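Local coordinates for protein cytosol aminopeptidase (Staphylococcus aureus subsp. aureus, PDB 3KZW) that probably removes amino acids, preferentially leucine, from the N termini of peptides as a metal-dependent exopeptidase of the leucine aminopeptidase family, at residues A[330-335]-A[377-382]; A[357-362]-A[466-471]; A[370-375]-A[387-392]; A[450-455]-A[470-475]. All coordinates share one frame; numbering follows the deposited sequence.

Overall arrangement
From the N terminus, strand 328-338 of the large mixed sheet comes first, and contact 1 closes a loop of 41 residues when the C-terminal part of helix 368-380 packs back on it. Inside that loop starts contact 2, which runs from strand 358-360 of a small sheet to helix 461-470 and so crosses contact 1. Contact 3 also crosses contact 1, sharing helix 368-380 with it, but falls wholly within the span of contact 2; it sets that helix on strand 386-391. Contact 4 begins after contact 3 has closed and ends on the same part of the chain as contact 2, with T470 and H471 in common, joining strand 452-453 to the sodium-binding turn.

Contact 1. Residues A[330-335]-A[377-382]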
loop_
_atom_site.group_PDB
_atom_site.type_symbol
_atom_site.label_atom_id
_atom_site.label_comp_id
_atom_site.label_asym_id
_atom_site.label_seq_id
_atom_site.Cartn_x
_atom_site.Cartn_y
_atom_site.Cartn_z
ATOM N N VAL A 330 -7.590 15.799 42.714
ATOM C CA VAL A 330 -6.209 15.391 42.505
ATOM C C VAL A 330 -5.993 15.110 41.017
ATOM O O VAL A 330 -6.696 14.297 40.418
ATOM C CB VAL A 330 -5.788 14.190 43.410
ATOM C CG1 VAL A 330 -6.646 12.948 43.149
ATOM C CG2 VAL A 330 -4.307 13.875 43.232
ATOM N N GLY A 331 -5.038 15.817 40.423
ATOM C CA GLY A 331 -4.728 15.666 39.008
ATOM C C GLY A 331 -3.405 14.959 38.823
ATOM O O GLY A 331 -2.405 15.346 39.428
ATOM N N VAL A 332 -3.403 13.916 37.997
ATOM C CA VAL A 332 -2.185 13.160 37.708
ATOM C C VAL A 332 -1.892 13.215 36.214
ATOM O O VAL A 332 -2.729 12.833 35.392
ATOM C CB VAL A 332 -2.283 11.684 38.178
ATOM C CG1 VAL A 332 -0.962 10.951 37.947
ATOM C CG2 VAL A 332 -2.684 11.607 39.651
ATOM N N LEU A 333 -0.700 13.701 35.873
ATOM C CA LEU A 333 -0.281 13.818 34.481
ATOM C C LEU A 333 0.937 12.949 34.209
ATOM O O LEU A 333 1.976 13.097 34.856
ATOM C CB LEU A 333 0.014 15.279 34.123
ATOM C CG LEU A 333 -0.993 16.352 34.547
ATOM C CD1 LEU A 333 -0.459 17.724 34.201
ATOM C CD2 LEU A 333 -2.362 16.135 33.914
ATOM N N ALA A 334 0.792 12.029 33.258
ATOM C CA ALA A 334 1.897 11.184 32.819
ATOM C C ALA A 334 2.506 11.783 31.563
ATOM O O ALA A 334 1.925 11.690 30.480
ATOM C CB ALA A 334 1.416 9.767 32.563
ATOM N N CYS A 335 3.674 12.404 31.718
ATOM C CA CYS A 335 4.326 13.123 30.623
ATOM C C CYS A 335 5.549 12.384 30.106
ATOM O O CYS A 335 6.407 11.986 30.887
ATOM C CB CYS A 335 4.723 14.528 31.073
ATOM S SG CYS A 335 3.379 15.459 31.835
ATOM N N PHE A 377 -3.187 3.902 38.357
ATOM C CA PHE A 377 -2.842 3.143 39.558
ATOM C C PHE A 377 -2.336 4.062 40.667
ATOM O O PHE A 377 -2.687 3.885 41.835
ATOM C CB PHE A 377 -1.815 2.047 39.252
ATOM C CG PHE A 377 -1.601 1.087 40.387
ATOM C CD1 PHE A 377 -2.485 0.031 40.600
ATOM C CD2 PHE A 377 -0.525 1.242 41.254
ATOM C CE1 PHE A 377 -2.299 -0.859 41.660
ATOM C CE2 PHE A 377 -0.330 0.356 42.320
ATOM C CZ PHE A 377 -1.218 -0.696 42.520
ATOM N N TYR A 378 -1.519 5.043 40.291
ATOM C CA TYR A 378 -1.021 6.044 41.231
ATOM C C TYR A 378 -2.147 6.926 41.771
ATOM O O TYR A 378 -2.166 7.256 42.955
ATOM C CB TYR A 378 0.070 6.901 40.583
ATOM C CG TYR A 378 0.584 8.022 41.461
ATOM C CD1 TYR A 378 1.440 7.759 42.533
ATOM C CD2 TYR A 378 0.219 9.345 41.219
ATOM C CE1 TYR A 378 1.914 8.785 43.344
ATOM C CE2 TYR A 378 0.688 10.380 42.023
ATOM C CZ TYR A 378 1.534 10.091 43.082
ATOM O OH TYR A 378 2.001 11.109 43.877
ATOM N N ALA A 379 -3.082 7.301 40.902
ATOM C CA ALA A 379 -4.221 8.128 41.300
ATOM C C ALA A 379 -5.114 7.419 42.322
ATOM O O ALA A 379 -5.667 8.056 43.222
ATOM C CB ALA A 379 -5.030 8.540 40.081
ATOM N N ASN A 380 -5.231 6.100 42.180
ATOM C CA ASN A 380 -6.086 5.285 43.037
ATOM C C ASN A 380 -5.559 5.152 44.471
ATOM O O ASN A 380 -6.313 4.812 45.387
ATOM C CB ASN A 380 -6.296 3.904 42.409
ATOM C CG ASN A 380 -7.632 3.285 42.781
ATOM O OD1 ASN A 380 -8.599 3.988 43.081
ATOM N ND2 ASN A 380 -7.695 1.961 42.750
ATOM N N GLN A 381 -4.269 5.427 44.655
ATOM C CA GLN A 381 -3.636 5.440 45.976
ATOM C C GLN A 381 -4.246 6.525 46.864
ATOM O O GLN A 381 -4.292 6.384 48.086
ATOM C CB GLN A 381 -2.131 5.686 45.852
ATOM C CG GLN A 381 -1.414 4.812 44.833
ATOM C CD GLN A 381 -0.826 3.559 45.437
ATOM O OE1 GLN A 381 -1.518 2.790 46.114
ATOM N NE2 GLN A 381 0.465 3.338 45.190
ATOM N N TYR A 382 -4.705 7.607 46.235
ATOM C CA TYR A 382 -5.353 8.718 46.927
ATOM C C TYR A 382 -6.778 8.373 47.364
ATOM O O TYR A 382 -7.448 9.181 48.015
ATOM C CB TYR A 382 -5.362 9.967 46.037
ATOM C CG TYR A 382 -4.010 10.630 45.886
ATOM C CD1 TYR A 382 -3.124 10.233 44.884
ATOM C CD2 TYR A 382 -3.619 11.661 46.739
ATOM C CE1 TYR A 382 -1.879 10.843 44.738
ATOM C CE2 TYR A 382 -2.377 12.277 46.603
ATOM C CZ TYR A 382 -1.515 11.861 45.600
ATOM O OH TYR A 382 -0.287 12.462 45.457
#
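V330 and V332, two residues apart on strand 328-338, press their methyl groups against the C-terminal part of helix 368-380 and the residues just after it. This is the connecting helix of a beta-alpha-beta crossover in the catalytic domain that leads from this strand to the parallel strand 386-391. V330 sends CG2 squarely onto one face of the Y382 ring: the methyl lies 4.0 Å from the ring centroid and only 1° off the normal, a CH-pi contact. V332 splits its two branches. CG1, anti to the backbone N (chi1 -176°), reaches the edge of the Y378 ring close to its plane, 3.8 Å from CD2, while CG2 meets the methyl of A379, with V332 CG2 and A379 CB 3.9 Å apart. One tyrosine thus receives a valine on its face and the other at its edge.

The rings also steady each other. Y382 OH donates a hydrogen bond of 3.1 Å to Y378 OH, and Y378 OH has further weak bonds to K237 and T265. Y378 CE2 and A379 O lie at the edge of the Y382 ring, in its plane. Behind the valines the strand is fixed in the sheet by backbone bonds of V332 to L280 and G282, and the helix continues the packing through A375. At the foot of Y382, its backbone N is bonded to A379 O at 3.2 Å.

Contact 2. Residues A[357-362]-A[466-471]. With NA (sodium ion), chain R.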
loop_
_atom_site.group_PDB
_atom_site.type_symbol
_atom_site.label_atom_id
_atom_site.label_comp_id
_atom_site.label_asym_id
_atom_site.label_seq_id
_atom_site.Cartn_x
_atom_site.Cartn_y
_atom_site.Cartn_z
ATOM N N GLU A 357 2.205 -5.778 37.945
ATOM C CA GLU A 357 1.867 -6.676 36.844
ATOM C C GLU A 357 2.843 -6.512 35.684
ATOM O O GLU A 357 3.364 -5.418 35.448
ATOM C CB GLU A 357 0.441 -6.407 36.359
ATOM C CG GLU A 357 -0.639 -6.780 37.359
ATOM C CD GLU A 357 -2.008 -6.260 36.963
ATOM O OE1 GLU A 357 -2.186 -5.020 36.921
ATOM O OE2 GLU A 357 -2.906 -7.095 36.704
ATOM N N THR A 358 3.084 -7.604 34.964
ATOM C CA THR A 358 3.947 -7.578 33.784
ATOM C C THR A 358 3.145 -7.303 32.515
ATOM O O THR A 358 2.059 -7.852 32.324
ATOM C CB THR A 358 4.733 -8.893 33.612
ATOM O OG1 THR A 358 3.827 -10.001 33.636
ATOM C CG2 THR A 358 5.764 -9.054 34.721
ATOM N N VAL A 359 3.695 -6.444 31.658
ATOM C CA VAL A 359 3.035 -6.033 30.419
ATOM C C VAL A 359 3.942 -6.298 29.221
ATOM O O VAL A 359 5.071 -5.811 29.174
ATOM C CB VAL A 359 2.642 -4.527 30.449
ATOM C CG1 VAL A 359 1.958 -4.115 29.146
ATOM C CG2 VAL A 359 1.741 -4.223 31.640
ATOM N N GLU A 360 3.448 -7.082 28.267
ATOM C CA GLU A 360 4.140 -7.281 26.998
ATOM C C GLU A 360 3.713 -6.193 26.021
ATOM O O GLU A 360 2.520 -6.000 25.778
ATOM C CB GLU A 360 3.837 -8.666 26.420
ATOM C CG GLU A 360 4.576 -8.976 25.115
ATOM C CD GLU A 360 4.143 -10.287 24.468
ATOM O OE1 GLU A 360 2.954 -10.659 24.576
ATOM O OE2 GLU A 360 5.000 -10.949 23.839
ATOM N N VAL A 361 4.691 -5.478 25.475
ATOM C CA VAL A 361 4.425 -4.428 24.501
ATOM C C VAL A 361 4.552 -5.007 23.098
ATOM O O VAL A 361 5.632 -5.428 22.693
ATOM C CB VAL A 361 5.379 -3.219 24.682
ATOM C CG1 VAL A 361 5.168 -2.188 23.580
ATOM C CG2 VAL A 361 5.178 -2.578 26.051
ATOM N N MET A 362 3.439 -5.038 22.367
ATOM C CA MET A 362 3.431 -5.551 20.995
ATOM C C MET A 362 3.330 -4.443 19.945
ATOM O O MET A 362 3.560 -4.681 18.757
ATOM C CB MET A 362 2.308 -6.572 20.808
ATOM C CG MET A 362 2.527 -7.883 21.557
ATOM S SD MET A 362 4.093 -8.715 21.178
ATOM C CE MET A 362 3.752 -9.382 19.546
ATOM N N ALA A 466 -9.593 0.959 26.230
ATOM C CA ALA A 466 -10.372 1.361 27.397
ATOM C C ALA A 466 -10.311 0.299 28.492
ATOM O O ALA A 466 -10.148 0.620 29.671
ATOM C CB ALA A 466 -11.811 1.631 26.997
ATOM N N SER A 467 -10.437 -0.962 28.085
ATOM C CA SER A 467 -10.338 -2.098 28.996
ATOM C C SER A 467 -8.969 -2.148 29.667
ATOM O O SER A 467 -8.865 -2.449 30.855
ATOM C CB SER A 467 -10.594 -3.405 28.244
ATOM O OG SER A 467 -10.519 -4.521 29.114
ATOM N N PHE A 468 -7.928 -1.843 28.898
ATOM C CA PHE A 468 -6.560 -1.834 29.406
ATOM C C PHE A 468 -6.360 -0.759 30.473
ATOM O O PHE A 468 -5.806 -1.034 31.537
ATOM C CB PHE A 468 -5.561 -1.647 28.262
ATOM C CG PHE A 468 -4.128 -1.855 28.663
ATOM C CD1 PHE A 468 -3.367 -0.799 29.154
ATOM C CD2 PHE A 468 -3.533 -3.104 28.540
ATOM C CE1 PHE A 468 -2.036 -0.984 29.526
ATOM C CE2 PHE A 468 -2.203 -3.302 28.906
ATOM C CZ PHE A 468 -1.454 -2.239 29.401
ATOM N N VAL A 469 -6.819 0.456 30.182
ATOM C CA VAL A 469 -6.690 1.587 31.101
ATOM C C VAL A 469 -7.528 1.398 32.373
ATOM O O VAL A 469 -7.021 1.591 33.480
ATOM C CB VAL A 469 -7.035 2.928 30.401
ATOM C CG1 VAL A 469 -7.036 4.086 31.390
ATOM C CG2 VAL A 469 -6.051 3.201 29.274
ATOM N N THR A 470 -8.791 0.996 32.211
ATOM C CA THR A 470 -9.721 0.872 33.343
ATOM C C THR A 470 -9.422 -0.320 34.247
ATOM O O THR A 470 -9.986 -0.432 35.340
ATOM C CB THR A 470 -11.193 0.806 32.887
ATOM O OG1 THR A 470 -11.350 -0.240 31.922
ATOM C CG2 THR A 470 -11.628 2.136 32.276
ATOM N N HIS A 471 -8.542 -1.208 33.788
ATOM C CA HIS A 471 -8.101 -2.361 34.572
ATOM C C HIS A 471 -7.355 -1.925 35.828
ATOM O O HIS A 471 -7.467 -2.559 36.872
ATOM C CB HIS A 471 -7.209 -3.266 33.717
ATOM C CG HIS A 471 -6.543 -4.372 34.482
ATOM N ND1 HIS A 471 -7.180 -5.556 34.789
ATOM C CD2 HIS A 471 -5.290 -4.478 34.987
ATOM C CE1 HIS A 471 -6.350 -6.340 35.456
ATOM N NE2 HIS A 471 -5.198 -5.709 35.589
HETATM NA NA NA R . -11.805 -1.364 36.693
HETATM O O HOH W 1 -11.095 -3.639 36.497
HETATM O O HOH W 2 -12.776 0.426 37.766
#
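The backbones at V359 and F468 stay far apart, their CA atoms 10.5 Å from each other, and those of E357 and H471 are separated by 11.1 Å. Strand 358-360, the middle strand of a small three-stranded sheet, is therefore joined to the C-terminal part of helix 461-470 by side chains alone, which come at each other from opposite directions. F468 reaches out with CG anti to its backbone N (chi1 -170°) and brings the far corner of its ring to the strand; V359 CG1 sits at that edge, near the ring plane, 3.9 Å from F468 CZ.

The polar link joins E357 and H471. H471 NE2 donates to E357 OE2 at 2.9 Å along a nearly straight N-H...O path of 167°, a His-carboxylate hydrogen bond. OE2 offers its syn lone pair and lies almost in the imidazole plane, with carboxylate and ring planes 24° apart. The other oxygen, E357 OE1, accepts from S355 OG, which helps set the turn of the carboxylate and may fix the imidazole in turn.

On the helical side T470 O binds a sodium ion at 2.5 Å. One turn back, A466 O takes two bonds from T470 on opposite faces of its carbonyl plane: T470 N at 2.9 Å and T470 OG1 at 2.7 Å.

Contact 3. Residues A[370-375]-A[387-392]; sequences LVLADA and IMDFAT
The carboxylate of D389 has L372 CD1 over one face, offset toward OD1 and 4.2 Å from D389 OD1; V469 CG1 lies over the same face. That flat group is turned to serve other partners: OD1 is hydrogen-bonded to H480 ND1 and OD2 to H478 NE2, so both acid oxygens are satisfied by histidines of the neighbouring parallel strand 478-482, and the leucine merely lies against the group. A second flat group, the ring of F390, springs from the reverse side of the strand and meets the ring of F481, their planes about 15° apart. Helix 368-380 is here docked on strand 386-391, the second half of a beta-alpha-beta crossover in the mixed sheet of the catalytic domain; strand 278-285 runs between the two strands that the crossover connects.

L372 carries the contact alone from the helix. With CG anti to its carbonyl carbon (chi1 -75°), its fork straddles two residues of the strand that point to the same side. The CD1 branch touches A391 CB at 3.7 Å, while the CD2 branch passes D389 CB at 4.1 Å. The leucine and aspartate side chains cross at about a right angle, and it is the CB of the acid, more than its charged end, that supports the second branch.

V281 of strand 278-285 and V469 of helix 461-470 also pack on both L372 and D389. On the far flank of the helix, D374 OD1 accepts from L354 N.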
loop_
_atom_site.group_PDB
_atom_site.type_symbol
_atom_site.label_atom_id
_atom_site.label_comp_id
_atom_site.label_asym_id
_atom_site.label_seq_id
_atom_site.Cartn_x
_atom_site.Cartn_y
_atom_site.Cartn_z
ATOM N N LEU A 370 -0.324 2.815 28.135
ATOM C CA LEU A 370 0.766 2.425 29.026
ATOM C C LEU A 370 1.031 3.479 30.097
ATOM O O LEU A 370 1.108 3.149 31.281
ATOM C CB LEU A 370 2.046 2.131 28.235
ATOM C CG LEU A 370 2.040 0.926 27.287
ATOM C CD1 LEU A 370 3.263 0.956 26.389
ATOM C CD2 LEU A 370 1.960 -0.400 28.042
ATOM N N VAL A 371 1.158 4.739 29.685
ATOM C CA VAL A 371 1.411 5.822 30.636
ATOM C C VAL A 371 0.195 6.111 31.518
ATOM O O VAL A 371 0.345 6.492 32.679
ATOM C CB VAL A 371 1.937 7.123 29.958
ATOM C CG1 VAL A 371 3.226 6.847 29.193
ATOM C CG2 VAL A 371 0.888 7.762 29.050
ATOM N N LEU A 372 -1.003 5.915 30.964
ATOM C CA LEU A 372 -2.244 6.081 31.715
ATOM C C LEU A 372 -2.371 5.014 32.791
ATOM O O LEU A 372 -2.836 5.295 33.894
ATOM C CB LEU A 372 -3.461 6.033 30.786
ATOM C CG LEU A 372 -3.762 7.255 29.914
ATOM C CD1 LEU A 372 -4.735 6.880 28.810
ATOM C CD2 LEU A 372 -4.301 8.425 30.737
ATOM N N ALA A 373 -1.949 3.795 32.464
ATOM C CA ALA A 373 -1.995 2.669 33.395
ATOM C C ALA A 373 -1.245 2.965 34.696
ATOM O O ALA A 373 -1.771 2.731 35.786
ATOM C CB ALA A 373 -1.446 1.420 32.735
ATOM N N ASP A 374 -0.022 3.484 34.569
ATOM C CA ASP A 374 0.790 3.857 35.726
ATOM C C ASP A 374 0.181 5.037 36.476
ATOM O O ASP A 374 0.200 5.075 37.707
ATOM C CB ASP A 374 2.230 4.177 35.303
ATOM C CG ASP A 374 3.125 2.938 35.247
ATOM O OD1 ASP A 374 2.663 1.823 35.575
ATOM O OD2 ASP A 374 4.309 3.086 34.878
ATOM N N ALA A 375 -0.370 5.988 35.726
ATOM C CA ALA A 375 -0.975 7.181 36.307
ATOM C C ALA A 375 -2.282 6.869 37.040
ATOM O O ALA A 375 -2.539 7.415 38.116
ATOM C CB ALA A 375 -1.193 8.238 35.234
ATOM N N ILE A 387 -12.502 8.161 39.243
ATOM C CA ILE A 387 -11.341 8.448 38.407
ATOM C C ILE A 387 -11.819 8.765 36.993
ATOM O O ILE A 387 -12.585 8.004 36.401
ATOM C CB ILE A 387 -10.328 7.268 38.384
ATOM C CG1 ILE A 387 -9.802 6.983 39.795
ATOM C CG2 ILE A 387 -9.166 7.564 37.428
ATOM C CD1 ILE A 387 -8.999 5.698 39.919
ATOM N N MET A 388 -11.376 9.901 36.468
ATOM C CA MET A 388 -11.665 10.281 35.089
ATOM C C MET A 388 -10.368 10.542 34.348
ATOM O O MET A 388 -9.574 11.392 34.755
ATOM C CB MET A 388 -12.551 11.524 35.038
ATOM C CG MET A 388 -13.953 11.302 35.555
ATOM S SD MET A 388 -14.935 12.807 35.532
ATOM C CE MET A 388 -16.286 12.323 36.600
ATOM N N ASP A 389 -10.146 9.801 33.269
ATOM C CA ASP A 389 -8.960 10.014 32.449
ATOM C C ASP A 389 -9.315 10.621 31.091
ATOM O O ASP A 389 -10.377 10.336 30.530
ATOM C CB ASP A 389 -8.123 8.733 32.319
ATOM C CG ASP A 389 -8.719 7.729 31.346
ATOM O OD1 ASP A 389 -8.571 7.922 30.117
ATOM O OD2 ASP A 389 -9.317 6.735 31.807
ATOM N N PHE A 390 -8.419 11.465 30.585
ATOM C CA PHE A 390 -8.621 12.182 29.330
ATOM C C PHE A 390 -7.413 11.957 28.438
ATOM O O PHE A 390 -6.282 12.270 28.823
ATOM C CB PHE A 390 -8.821 13.679 29.590
ATOM C CG PHE A 390 -9.948 13.986 30.538
ATOM C CD1 PHE A 390 -9.741 13.966 31.918
ATOM C CD2 PHE A 390 -11.216 14.291 30.057
ATOM C CE1 PHE A 390 -10.782 14.239 32.803
ATOM C CE2 PHE A 390 -12.263 14.571 30.934
ATOM C CZ PHE A 390 -12.045 14.543 32.310
ATOM N N ALA A 391 -7.651 11.406 27.249
ATOM C CA ALA A 391 -6.563 11.018 26.355
ATOM C C ALA A 391 -6.958 10.993 24.885
ATOM O O ALA A 391 -8.082 10.627 24.532
ATOM C CB ALA A 391 -6.009 9.662 26.761
ATOM N N THR A 392 -6.014 11.388 24.035
ATOM C CA THR A 392 -6.124 11.195 22.599
ATOM C C THR A 392 -5.513 9.834 22.278
ATOM O O THR A 392 -4.357 9.747 21.867
ATOM C CB THR A 392 -5.385 12.307 21.817
ATOM O OG1 THR A 392 -4.041 12.431 22.305
ATOM C CG2 THR A 392 -6.093 13.645 21.973
#

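Contact 4. Residues A[450-455]-A[470-475]; sequences ADLVNH and THFSGQ. With NA (sodium ion), chain R.
L452 points its CB toward the turn that holds H471 and F472, and sends CG out beside its own backbone N, anti to the carbonyl carbon (chi1 -61°). Beyond that branch point CD1 makes the close contacts. It meets both rings, 3.7 Å from F472 CZ, approached obliquely, and 3.9 Å from H471 CD2. CD2 lies more loosely over one face of the imidazole, whose NE2 is already committed to E357. The leucine and each ring reach toward one another from opposite sides across a wide separation of backbones.

The two aromatic side chains are themselves packed together, H471 CD2 standing 3.9 Å above one face of the F472 ring and offset toward its rim. F472 is backed by A373 and V376 of helix 368-380. The contact thus joins strand 452-453, at the border of the small three-stranded sheet, to the turn between helix 461-470 and strand 478-482. The strand's loop also reaches a neighbouring chain: A450 O accepts from K166 NZ, and D451 OD2 from S167 OG, both of the second subunit.

This turn wraps a sodium ion. G474 supplies its carbonyl O at 2.5 Å to complete, with T470 O and two waters, the ligands of the ion. S473 OG stays outside that set, yet braces it twice: it donates to T470 O at 2.8 Å, and receives a hydrogen bond from a sodium-bound water 2.7 Å away.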
loop_
_atom_site.group_PDB
_atom_site.type_symbol
_atom_site.label_atom_id
_atom_site.label_comp_id
_atom_site.label_asym_id
_atom_site.label_seq_id
_atom_site.Cartn_x
_atom_site.Cartn_y
_atom_site.Cartn_z
ATOM N N ALA A 450 3.530 -12.470 29.414
ATOM C CA ALA A 450 3.255 -11.542 30.510
ATOM C C ALA A 450 1.826 -11.658 31.043
ATOM O O ALA A 450 1.011 -12.399 30.495
ATOM C CB ALA A 450 3.552 -10.107 30.071
ATOM N N ASP A 451 1.540 -10.924 32.119
ATOM C CA ASP A 451 0.192 -10.845 32.684
ATOM C C ASP A 451 -0.761 -10.144 31.726
ATOM O O ASP A 451 -1.915 -10.551 31.583
ATOM C CB ASP A 451 0.203 -10.096 34.023
ATOM C CG ASP A 451 0.986 -10.824 35.103
ATOM O OD1 ASP A 451 0.849 -12.058 35.220
ATOM O OD2 ASP A 451 1.730 -10.160 35.852
ATOM N N LEU A 452 -0.268 -9.088 31.078
ATOM C CA LEU A 452 -1.075 -8.276 30.169
ATOM C C LEU A 452 -0.364 -8.000 28.845
ATOM O O LEU A 452 0.864 -8.071 28.755
ATOM C CB LEU A 452 -1.470 -6.950 30.833
ATOM C CG LEU A 452 -2.312 -6.985 32.115
ATOM C CD1 LEU A 452 -2.241 -5.649 32.831
ATOM C CD2 LEU A 452 -3.756 -7.381 31.839
ATOM N N VAL A 453 -1.157 -7.696 27.821
ATOM C CA VAL A 453 -0.648 -7.281 26.515
ATOM C C VAL A 453 -1.289 -5.936 26.149
ATOM O O VAL A 453 -2.445 -5.682 26.505
ATOM C CB VAL A 453 -0.883 -8.377 25.428
ATOM C CG1 VAL A 453 -2.366 -8.516 25.067
ATOM C CG2 VAL A 453 -0.045 -8.106 24.190
ATOM N N ASN A 454 -0.540 -5.072 25.466
ATOM C CA ASN A 454 -1.008 -3.708 25.205
ATOM C C ASN A 454 -1.698 -3.509 23.852
ATOM O O ASN A 454 -2.148 -2.405 23.536
ATOM C CB ASN A 454 0.128 -2.686 25.399
ATOM C CG ASN A 454 0.999 -2.518 24.161
ATOM O OD1 ASN A 454 1.355 -3.488 23.489
ATOM N ND2 ASN A 454 1.355 -1.273 23.861
ATOM N N HIS A 455 -1.786 -4.573 23.058
ATOM C CA HIS A 455 -2.328 -4.462 21.706
ATOM C C HIS A 455 -2.959 -5.758 21.212
ATOM O O HIS A 455 -2.456 -6.850 21.481
ATOM C CB HIS A 455 -1.229 -4.014 20.737
ATOM C CG HIS A 455 -1.730 -3.615 19.382
ATOM N ND1 HIS A 455 -1.460 -4.346 18.244
ATOM C CD2 HIS A 455 -2.471 -2.553 18.980
ATOM C CE1 HIS A 455 -2.017 -3.754 17.201
ATOM N NE2 HIS A 455 -2.639 -2.666 17.621
ATOM N N THR A 470 -8.791 0.996 32.211
ATOM C CA THR A 470 -9.721 0.872 33.343
ATOM C C THR A 470 -9.422 -0.320 34.247
ATOM O O THR A 470 -9.986 -0.432 35.340
ATOM C CB THR A 470 -11.193 0.806 32.887
ATOM O OG1 THR A 470 -11.350 -0.240 31.922
ATOM C CG2 THR A 470 -11.628 2.136 32.276
ATOM N N HIS A 471 -8.542 -1.208 33.788
ATOM C CA HIS A 471 -8.101 -2.361 34.572
ATOM C C HIS A 471 -7.355 -1.925 35.828
ATOM O O HIS A 471 -7.467 -2.559 36.872
ATOM C CB HIS A 471 -7.209 -3.266 33.717
ATOM C CG HIS A 471 -6.543 -4.372 34.482
ATOM N ND1 HIS A 471 -7.180 -5.556 34.789
ATOM C CD2 HIS A 471 -5.290 -4.478 34.987
ATOM C CE1 HIS A 471 -6.350 -6.340 35.456
ATOM N NE2 HIS A 471 -5.198 -5.709 35.589
ATOM N N PHE A 472 -6.614 -0.827 35.719
ATOM C CA PHE A 472 -5.691 -0.395 36.766
ATOM C C PHE A 472 -6.342 0.401 37.905
ATOM O O PHE A 472 -5.674 0.775 38.877
ATOM C CB PHE A 472 -4.521 0.374 36.144
ATOM C CG PHE A 472 -3.582 -0.501 35.364
ATOM C CD1 PHE A 472 -3.863 -0.845 34.044
ATOM C CD2 PHE A 472 -2.421 -0.996 35.954
ATOM C CE1 PHE A 472 -3.000 -1.663 33.320
ATOM C CE2 PHE A 472 -1.550 -1.812 35.238
ATOM C CZ PHE A 472 -1.838 -2.146 33.917
ATOM N N SER A 473 -7.645 0.640 37.788
ATOM C CA SER A 473 -8.391 1.346 38.826
ATOM C C SER A 473 -9.023 0.384 39.835
ATOM O O SER A 473 -9.529 0.812 40.879
ATOM C CB SER A 473 -9.470 2.229 38.199
ATOM O OG SER A 473 -10.352 1.459 37.403
ATOM N N GLY A 474 -8.985 -0.911 39.522
ATOM C CA GLY A 474 -9.624 -1.923 40.353
ATOM C C GLY A 474 -11.132 -1.800 40.267
ATOM O O GLY A 474 -11.697 -1.805 39.171
ATOM N N GLN A 475 -11.781 -1.672 41.421
ATOM C CA GLN A 475 -13.235 -1.532 41.480
ATOM C C GLN A 475 -13.683 -0.079 41.647
ATOM O O GLN A 475 -14.883 0.202 41.708
ATOM C CB GLN A 475 -13.820 -2.415 42.589
ATOM C CG GLN A 475 -13.635 -3.915 42.361
ATOM C CD GLN A 475 -14.245 -4.397 41.049
ATOM O OE1 GLN A 475 -15.469 -4.459 40.906
ATOM N NE2 GLN A 475 -13.390 -4.743 40.087
HETATM NA NA NA R . -11.805 -1.364 36.693
HETATM O O HOH W 2 -12.776 0.426 37.766
HETATM O O HOH W 1 -11.095 -3.639 36.497
#